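Local atomic coordinates of coronin (Toxoplasma gondii, PDB entry 4OZU), a protein that probably binds actin filaments and contributes to parasite invasion and egress, and is represented here by its WD40 beta-propeller domain. Residues A[7-12]-A[225-230]; A[155-160]-A[197-202]; A[283-288]-A[333-338]. All blocks are in the same frame, centred on the assembly; numbering follows the deposited sequence.

How the interactions relate
All three interactions belong to the WD40 beta-propeller. Interactions 2 and 3 each join two successive blades, mainly through side chains. Interaction 1 instead lays the loop before the first strand against a loop of the blade built from strands 220-223 to 260-265. Along the chain, interaction 2 falls between the two segments of interaction 1, while interaction 3 follows both. The contacts do not touch one another. Centres of interactions 1 and 3 are 22 Å apart, and their nearest atoms about 7 Å apart. Interactions 2 and 3 lie on opposite sides of the chain's centre, with centres 27 Å apart. All three are packing contacts of the propeller fold.

Interaction 1 (A[7-12]-A[225-230]); sequences VDVPLI and DGLAGR
No flat group enters the contact of Val9 with Leu227 and Ala228, which is made by aliphatic atoms alone. The flat groups of the two segments lie apart from it, each tied within its own segment. Arg230 NH1 bonds to Gly229 O at 2.9 Å, with the oxygen close to the guanidinium plane. From the carbonyl's side the approach is different, because the donor stands 45° out of the carbonyl plane. The carboxylate of Asp8 receives a weak bond from the next residue, Val9 N to Asp8 OD1, at 2.7 Å. Outside the segments, His298 of strand 291-298 touches Val9.

Val9 carries the contact with both methyls. Val9 CG2 meets the branch point of Leu227, CG, at 3.7 Å, and lies 3.8 Å from Leu227 CD2. The two side chains slide past each other in opposite directions. CG1 of Val9 is anti to the backbone N (chi1 177°), which turns this methyl to Ala228 CB, 3.7 Å away. Ala228 CB is also 4.1 Å from Val9 CG2, so it is near both branches. The CA atoms of Val9 and Ala228 are 6.2 Å apart.

No hydrogen bond joins the segments directly. Neighbours hold each one in place. Gln296 takes Ile12 N on OE1 and gives its NE2 to Pro10 O, fixing the N-terminal loop on strand 291-298. Glu277 OE1 receives Leu227 N. Pro365 touches both Pro10 and Leu227. The N-terminal segment thus lies against loop 225-230 and strand 291-298, just ahead of strand 16-25, which pairs with strand 343-350 in the blade that closes the WD40 beta-propeller.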
# COMPACT_ATOMS: atom_id res chain seq x y z
N VAL A 7 13.77 -2.15 -20.93
CA VAL A 7 14.76 -1.97 -19.87
C VAL A 7 14.58 -3.04 -18.79
O VAL A 7 13.48 -3.22 -18.28
CB VAL A 7 14.67 -0.57 -19.25
CG1 VAL A 7 15.60 -0.43 -18.05
CG2 VAL A 7 14.97 0.49 -20.30
N ASP A 8 15.67 -3.73 -18.45
CA ASP A 8 15.61 -4.80 -17.46
C ASP A 8 15.68 -4.22 -16.04
O ASP A 8 16.04 -3.05 -15.85
CB ASP A 8 16.75 -5.80 -17.69
CG ASP A 8 16.57 -7.09 -16.92
OD1 ASP A 8 15.44 -7.36 -16.44
OD2 ASP A 8 17.55 -7.86 -16.81
N VAL A 9 15.33 -5.04 -15.06
CA VAL A 9 15.32 -4.59 -13.67
C VAL A 9 16.75 -4.26 -13.22
O VAL A 9 17.64 -5.11 -13.30
CB VAL A 9 14.71 -5.65 -12.73
CG1 VAL A 9 14.78 -5.20 -11.28
CG2 VAL A 9 13.27 -5.94 -13.13
N PRO A 10 16.99 -3.03 -12.74
CA PRO A 10 18.35 -2.65 -12.35
C PRO A 10 18.78 -3.20 -11.00
O PRO A 10 17.95 -3.36 -10.10
CB PRO A 10 18.28 -1.12 -12.29
CG PRO A 10 16.88 -0.84 -11.92
CD PRO A 10 16.04 -1.91 -12.56
N LEU A 11 20.06 -3.50 -10.88
CA LEU A 11 20.66 -3.78 -9.58
C LEU A 11 20.88 -2.44 -8.91
O LEU A 11 21.49 -1.55 -9.50
CB LEU A 11 21.98 -4.54 -9.72
CG LEU A 11 22.75 -4.74 -8.41
CD1 LEU A 11 22.02 -5.72 -7.51
CD2 LEU A 11 24.16 -5.21 -8.70
N ILE A 12 20.39 -2.30 -7.68
CA ILE A 12 20.51 -1.04 -6.96
C ILE A 12 21.26 -1.25 -5.65
O ILE A 12 20.70 -1.73 -4.67
CB ILE A 12 19.13 -0.43 -6.68
CG1 ILE A 12 18.39 -0.18 -8.00
CG2 ILE A 12 19.28 0.88 -5.90
CD1 ILE A 12 16.95 0.24 -7.85
N ASP A 225 6.09 -10.55 -5.80
CA ASP A 225 6.17 -11.08 -7.16
C ASP A 225 6.31 -9.88 -8.12
O ASP A 225 7.13 -9.00 -7.87
CB ASP A 225 4.97 -12.00 -7.49
CG ASP A 225 3.60 -11.37 -7.21
OD1 ASP A 225 3.47 -10.36 -6.48
OD2 ASP A 225 2.60 -11.93 -7.72
N GLY A 226 5.54 -9.83 -9.20
CA GLY A 226 5.72 -8.76 -10.16
C GLY A 226 7.04 -8.86 -10.92
O GLY A 226 7.67 -9.92 -10.97
N LEU A 227 7.45 -7.75 -11.52
CA LEU A 227 8.58 -7.74 -12.45
C LEU A 227 9.91 -8.10 -11.80
O LEU A 227 10.70 -8.86 -12.37
CB LEU A 227 8.71 -6.36 -13.09
CG LEU A 227 9.72 -6.28 -14.23
CD1 LEU A 227 9.21 -7.07 -15.42
CD2 LEU A 227 10.00 -4.83 -14.63
N ALA A 228 10.17 -7.52 -10.64
CA ALA A 228 11.46 -7.67 -9.98
C ALA A 228 11.45 -8.81 -8.99
O ALA A 228 12.51 -9.26 -8.55
CB ALA A 228 11.86 -6.37 -9.27
N GLY A 229 10.26 -9.27 -8.63
CA GLY A 229 10.11 -10.28 -7.59
C GLY A 229 10.16 -11.70 -8.11
O GLY A 229 10.78 -11.98 -9.13
N ARG A 230 9.53 -12.60 -7.37
CA ARG A 230 9.46 -14.01 -7.76
C ARG A 230 8.03 -14.51 -7.65
O ARG A 230 7.34 -14.21 -6.68
CB ARG A 230 10.40 -14.85 -6.90
CG ARG A 230 11.88 -14.64 -7.21
CD ARG A 230 12.19 -15.05 -8.64
NE ARG A 230 13.61 -14.95 -8.99
CZ ARG A 230 14.19 -13.87 -9.51
NH1 ARG A 230 13.49 -12.76 -9.74
NH2 ARG A 230 15.48 -13.90 -9.81

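Interaction 2 (A[155-160]-A[197-202]); sequences VAFWNV and NIVDPR
Phe157 points its side chain at Val199 and Pro201. Its chi1 of -64° sets CG anti to the carbonyl carbon and carries the ring across to the next blade. From CB the side chain passes to the ring, where Phe157 CG lies 3.6 Å from Pro201 CB. Phe157 CD1 is also 3.6 Å from Pro201 CB, and Phe157 CD2 is 3.7 Å from it. Farther out, Phe157 CE1 comes within 4.0 Å of Pro201 CG. At the far end CE2 and CZ both reach Val199; Phe157 CE2 is 3.8 Å from Val199 CG1.

All six ring carbons therefore lie at similar distances from Pro201 CB. This carbon stands over the centre of one ring face, 3.5 Å from the Phe157 centroid and only 4° off the ring normal. It is a CH-pi contact. Val199 CG1 approaches the ring obliquely.

All three residues are buried, and the contact is wholly apolar. Phe157 is on strand 154-159 of one propeller blade; Val199 is on strand 195-200 of the next, and Pro201 follows it. Phe157 also touches Ala147 of strand 145-150 and Phe166 of strand 164-170 in its own blade, and Leu187 of strand 187-191 in the other.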
# COMPACT_ATOMS: atom_id res chain seq x y z
N VAL A 155 -12.43 -11.81 5.31
CA VAL A 155 -11.98 -11.13 4.10
C VAL A 155 -13.12 -11.20 3.10
O VAL A 155 -13.56 -12.29 2.73
CB VAL A 155 -10.72 -11.76 3.50
CG1 VAL A 155 -10.31 -11.02 2.25
CG2 VAL A 155 -9.60 -11.74 4.51
N ALA A 156 -13.62 -10.03 2.70
CA ALA A 156 -14.75 -9.94 1.78
C ALA A 156 -14.28 -9.44 0.43
O ALA A 156 -13.59 -8.42 0.35
CB ALA A 156 -15.82 -9.01 2.34
N PHE A 157 -14.66 -10.15 -0.62
CA PHE A 157 -14.30 -9.75 -1.98
C PHE A 157 -15.50 -9.15 -2.70
O PHE A 157 -16.59 -9.73 -2.71
CB PHE A 157 -13.75 -10.95 -2.75
CG PHE A 157 -12.48 -11.48 -2.18
CD1 PHE A 157 -11.26 -10.93 -2.52
CD2 PHE A 157 -12.50 -12.53 -1.28
CE1 PHE A 157 -10.09 -11.42 -1.98
CE2 PHE A 157 -11.32 -13.02 -0.74
CZ PHE A 157 -10.12 -12.47 -1.09
N TRP A 158 -15.28 -7.99 -3.29
CA TRP A 158 -16.35 -7.18 -3.85
C TRP A 158 -16.16 -6.92 -5.34
O TRP A 158 -15.06 -6.58 -5.77
CB TRP A 158 -16.42 -5.83 -3.14
CG TRP A 158 -17.00 -5.87 -1.77
CD1 TRP A 158 -16.33 -5.98 -0.59
CD2 TRP A 158 -18.39 -5.78 -1.44
NE1 TRP A 158 -17.22 -5.97 0.46
CE2 TRP A 158 -18.49 -5.85 -0.04
CE3 TRP A 158 -19.56 -5.66 -2.20
CZ2 TRP A 158 -19.71 -5.79 0.62
CZ3 TRP A 158 -20.77 -5.60 -1.54
CH2 TRP A 158 -20.84 -5.67 -0.15
N ASN A 159 -17.23 -7.08 -6.10
CA ASN A 159 -17.33 -6.51 -7.44
C ASN A 159 -18.04 -5.17 -7.31
O ASN A 159 -19.27 -5.12 -7.22
CB ASN A 159 -18.08 -7.46 -8.38
CG ASN A 159 -18.18 -6.93 -9.81
OD1 ASN A 159 -17.88 -5.77 -10.09
ND2 ASN A 159 -18.62 -7.80 -10.72
N VAL A 160 -17.29 -4.08 -7.29
CA VAL A 160 -17.88 -2.78 -6.97
C VAL A 160 -18.89 -2.35 -8.03
O VAL A 160 -19.85 -1.65 -7.71
CB VAL A 160 -16.80 -1.67 -6.80
CG1 VAL A 160 -15.80 -2.06 -5.73
CG2 VAL A 160 -16.09 -1.40 -8.11
N ASN A 197 -1.99 -16.21 5.72
CA ASN A 197 -2.95 -16.99 4.97
C ASN A 197 -3.02 -16.54 3.53
O ASN A 197 -3.00 -15.34 3.25
CB ASN A 197 -4.35 -16.89 5.61
CG ASN A 197 -4.32 -17.07 7.11
OD1 ASN A 197 -4.15 -18.18 7.62
ND2 ASN A 197 -4.50 -15.97 7.84
N ILE A 198 -3.09 -17.51 2.63
CA ILE A 198 -3.24 -17.24 1.20
C ILE A 198 -4.65 -17.62 0.77
O ILE A 198 -5.13 -18.72 1.06
CB ILE A 198 -2.22 -18.03 0.36
CG1 ILE A 198 -0.81 -17.92 0.94
CG2 ILE A 198 -2.27 -17.55 -1.08
CD1 ILE A 198 -0.29 -16.50 1.04
N VAL A 199 -5.31 -16.70 0.06
CA VAL A 199 -6.72 -16.85 -0.31
C VAL A 199 -6.92 -16.74 -1.80
O VAL A 199 -6.41 -15.81 -2.43
CB VAL A 199 -7.58 -15.77 0.37
CG1 VAL A 199 -9.05 -15.97 0.02
CG2 VAL A 199 -7.38 -15.81 1.89
N ASP A 200 -7.66 -17.70 -2.36
CA ASP A 200 -8.09 -17.67 -3.75
C ASP A 200 -9.56 -17.24 -3.81
O ASP A 200 -10.45 -18.03 -3.50
CB ASP A 200 -7.90 -19.04 -4.40
CG ASP A 200 -8.21 -19.04 -5.90
OD1 ASP A 200 -9.09 -18.27 -6.35
OD2 ASP A 200 -7.58 -19.84 -6.63
N PRO A 201 -9.82 -15.98 -4.19
CA PRO A 201 -11.21 -15.51 -4.14
C PRO A 201 -12.13 -16.15 -5.18
O PRO A 201 -13.31 -16.35 -4.90
CB PRO A 201 -11.09 -14.01 -4.41
CG PRO A 201 -9.78 -13.85 -5.13
CD PRO A 201 -8.88 -14.90 -4.56
N ARG A 202 -11.61 -16.47 -6.36
CA ARG A 202 -12.44 -17.07 -7.39
C ARG A 202 -12.83 -18.51 -7.02
O ARG A 202 -13.84 -19.02 -7.51
CB ARG A 202 -11.73 -17.03 -8.74
CG ARG A 202 -11.71 -15.63 -9.34
CD ARG A 202 -10.92 -15.54 -10.61
NE ARG A 202 -9.51 -15.82 -10.37
CZ ARG A 202 -8.57 -15.76 -11.31
NH1 ARG A 202 -8.90 -15.44 -12.56
NH2 ARG A 202 -7.32 -16.03 -11.01

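Interaction 3 (A[283-288]-A[333-338]); sequences YVCGKG and GRMLKQ
Cys285 and Met335 face each other between two successive blades of the WD40 beta-propeller. Cys285 is on strand 281-286. Met335 is on strand 331-339, in the sheet that strand 16-25 from the start of the chain completes. This shared sheet is the closure often called the propeller's Velcro.

The apolar contact comes first. Met335 starts out extended, with CG anti to the backbone N (chi1 178°). It then bends at its sulfur (chi3 -64°), which turns the terminal methyl CE to Cys285. Phe319 of strand 317-319 touches both side chains, and Cys292 lies against both as well. Cys285 and Cys292 form a disulfide seen in this protein. Cys285 has two deposited conformers; the contact is described for one, and the other may differ.

The second contact is looser and involves a polar atom. The hydroxyl of Tyr283 comes near the backbone of Gly333, where a CB would lie too close to that oxygen. No hydrogen bond is made across the segments. Gly333 pairs through its backbone with Phe349 of strand 343-350. The ring of Tyr283 also meets that of Phe319, their planes about 40° apart.

In the conformer given for Cys285, its SG lies 3.6 Å from Met335 CE, while Tyr283 OH stops 4.3 Å from Gly333 CA.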
# COMPACT_ATOMS: atom_id res chain seq x y z
N TYR A 283 10.66 -1.40 1.20
CA TYR A 283 10.77 -0.49 2.34
C TYR A 283 10.01 -1.07 3.53
O TYR A 283 8.93 -1.63 3.35
CB TYR A 283 10.22 0.89 1.98
CG TYR A 283 10.80 1.50 0.72
CD1 TYR A 283 10.28 1.17 -0.52
CD2 TYR A 283 11.86 2.40 0.77
CE1 TYR A 283 10.79 1.71 -1.68
CE2 TYR A 283 12.38 2.95 -0.40
CZ TYR A 283 11.84 2.60 -1.61
OH TYR A 283 12.34 3.14 -2.77
N VAL A 284 10.57 -0.97 4.73
CA VAL A 284 9.87 -1.38 5.94
C VAL A 284 9.77 -0.18 6.87
O VAL A 284 10.78 0.36 7.31
CB VAL A 284 10.55 -2.59 6.64
CG1 VAL A 284 10.43 -3.82 5.76
CG2 VAL A 284 12.01 -2.30 6.95
N CYS A 285 8.53 0.21 7.15
CA CYS A 285 8.23 1.44 7.86
C CYS A 285 7.36 1.17 9.08
O CYS A 285 6.31 0.53 8.97
CB CYS A 285 7.52 2.41 6.93
SG CYS A 285 8.29 2.55 5.29
N GLY A 286 7.80 1.65 10.24
CA GLY A 286 7.01 1.54 11.45
C GLY A 286 6.44 2.88 11.88
O GLY A 286 7.17 3.86 12.03
N LYS A 287 5.13 2.94 12.08
CA LYS A 287 4.51 4.14 12.64
C LYS A 287 5.07 4.39 14.03
O LYS A 287 5.14 3.48 14.85
CB LYS A 287 2.99 4.00 12.70
CG LYS A 287 2.33 3.83 11.35
CD LYS A 287 0.86 3.46 11.51
CE LYS A 287 -0.02 4.37 10.68
NZ LYS A 287 -1.46 4.12 10.93
N GLY A 288 5.47 5.63 14.28
CA GLY A 288 6.08 5.99 15.55
C GLY A 288 7.60 5.96 15.50
O GLY A 288 8.26 6.57 16.35
N GLY A 333 11.40 6.19 -5.91
CA GLY A 333 10.27 6.13 -5.01
C GLY A 333 10.16 7.39 -4.18
O GLY A 333 11.13 8.15 -4.06
N ARG A 334 8.98 7.62 -3.61
CA ARG A 334 8.79 8.77 -2.73
C ARG A 334 7.80 8.45 -1.63
O ARG A 334 6.68 8.00 -1.89
CB ARG A 334 8.32 10.00 -3.52
CG ARG A 334 8.39 11.29 -2.72
CD ARG A 334 7.68 12.45 -3.42
NE ARG A 334 8.06 12.56 -4.83
CZ ARG A 334 7.35 13.22 -5.75
NH1 ARG A 334 6.23 13.85 -5.41
NH2 ARG A 334 7.77 13.26 -7.00
N MET A 335 8.23 8.67 -0.40
CA MET A 335 7.36 8.54 0.76
C MET A 335 6.78 9.89 1.12
O MET A 335 7.47 10.90 1.07
CB MET A 335 8.13 7.97 1.94
CG MET A 335 7.32 7.82 3.22
SD MET A 335 8.38 7.47 4.64
CE MET A 335 9.04 5.87 4.19
N LEU A 336 5.50 9.90 1.48
CA LEU A 336 4.89 11.06 2.11
C LEU A 336 4.74 10.71 3.58
O LEU A 336 4.01 9.78 3.93
CB LEU A 336 3.54 11.39 1.47
CG LEU A 336 3.61 11.68 -0.03
CD1 LEU A 336 2.23 11.80 -0.65
CD2 LEU A 336 4.42 12.95 -0.27
N LYS A 337 5.47 11.43 4.41
CA LYS A 337 5.57 11.15 5.84
C LYS A 337 4.80 12.19 6.65
O LYS A 337 5.16 13.35 6.63
CB LYS A 337 7.05 11.16 6.25
CG LYS A 337 7.31 10.97 7.73
CD LYS A 337 8.73 11.38 8.08
CE LYS A 337 8.96 11.42 9.58
NZ LYS A 337 10.07 12.33 9.94
N GLN A 338 3.75 11.79 7.36
CA GLN A 338 3.07 12.73 8.26
C GLN A 338 3.92 12.95 9.50
O GLN A 338 4.32 12.00 10.18
CB GLN A 338 1.69 12.22 8.68
CG GLN A 338 0.96 13.13 9.67
CD GLN A 338 -0.45 12.65 9.96
OE1 GLN A 338 -1.07 11.96 9.13
NE2 GLN A 338 -0.98 13.01 11.13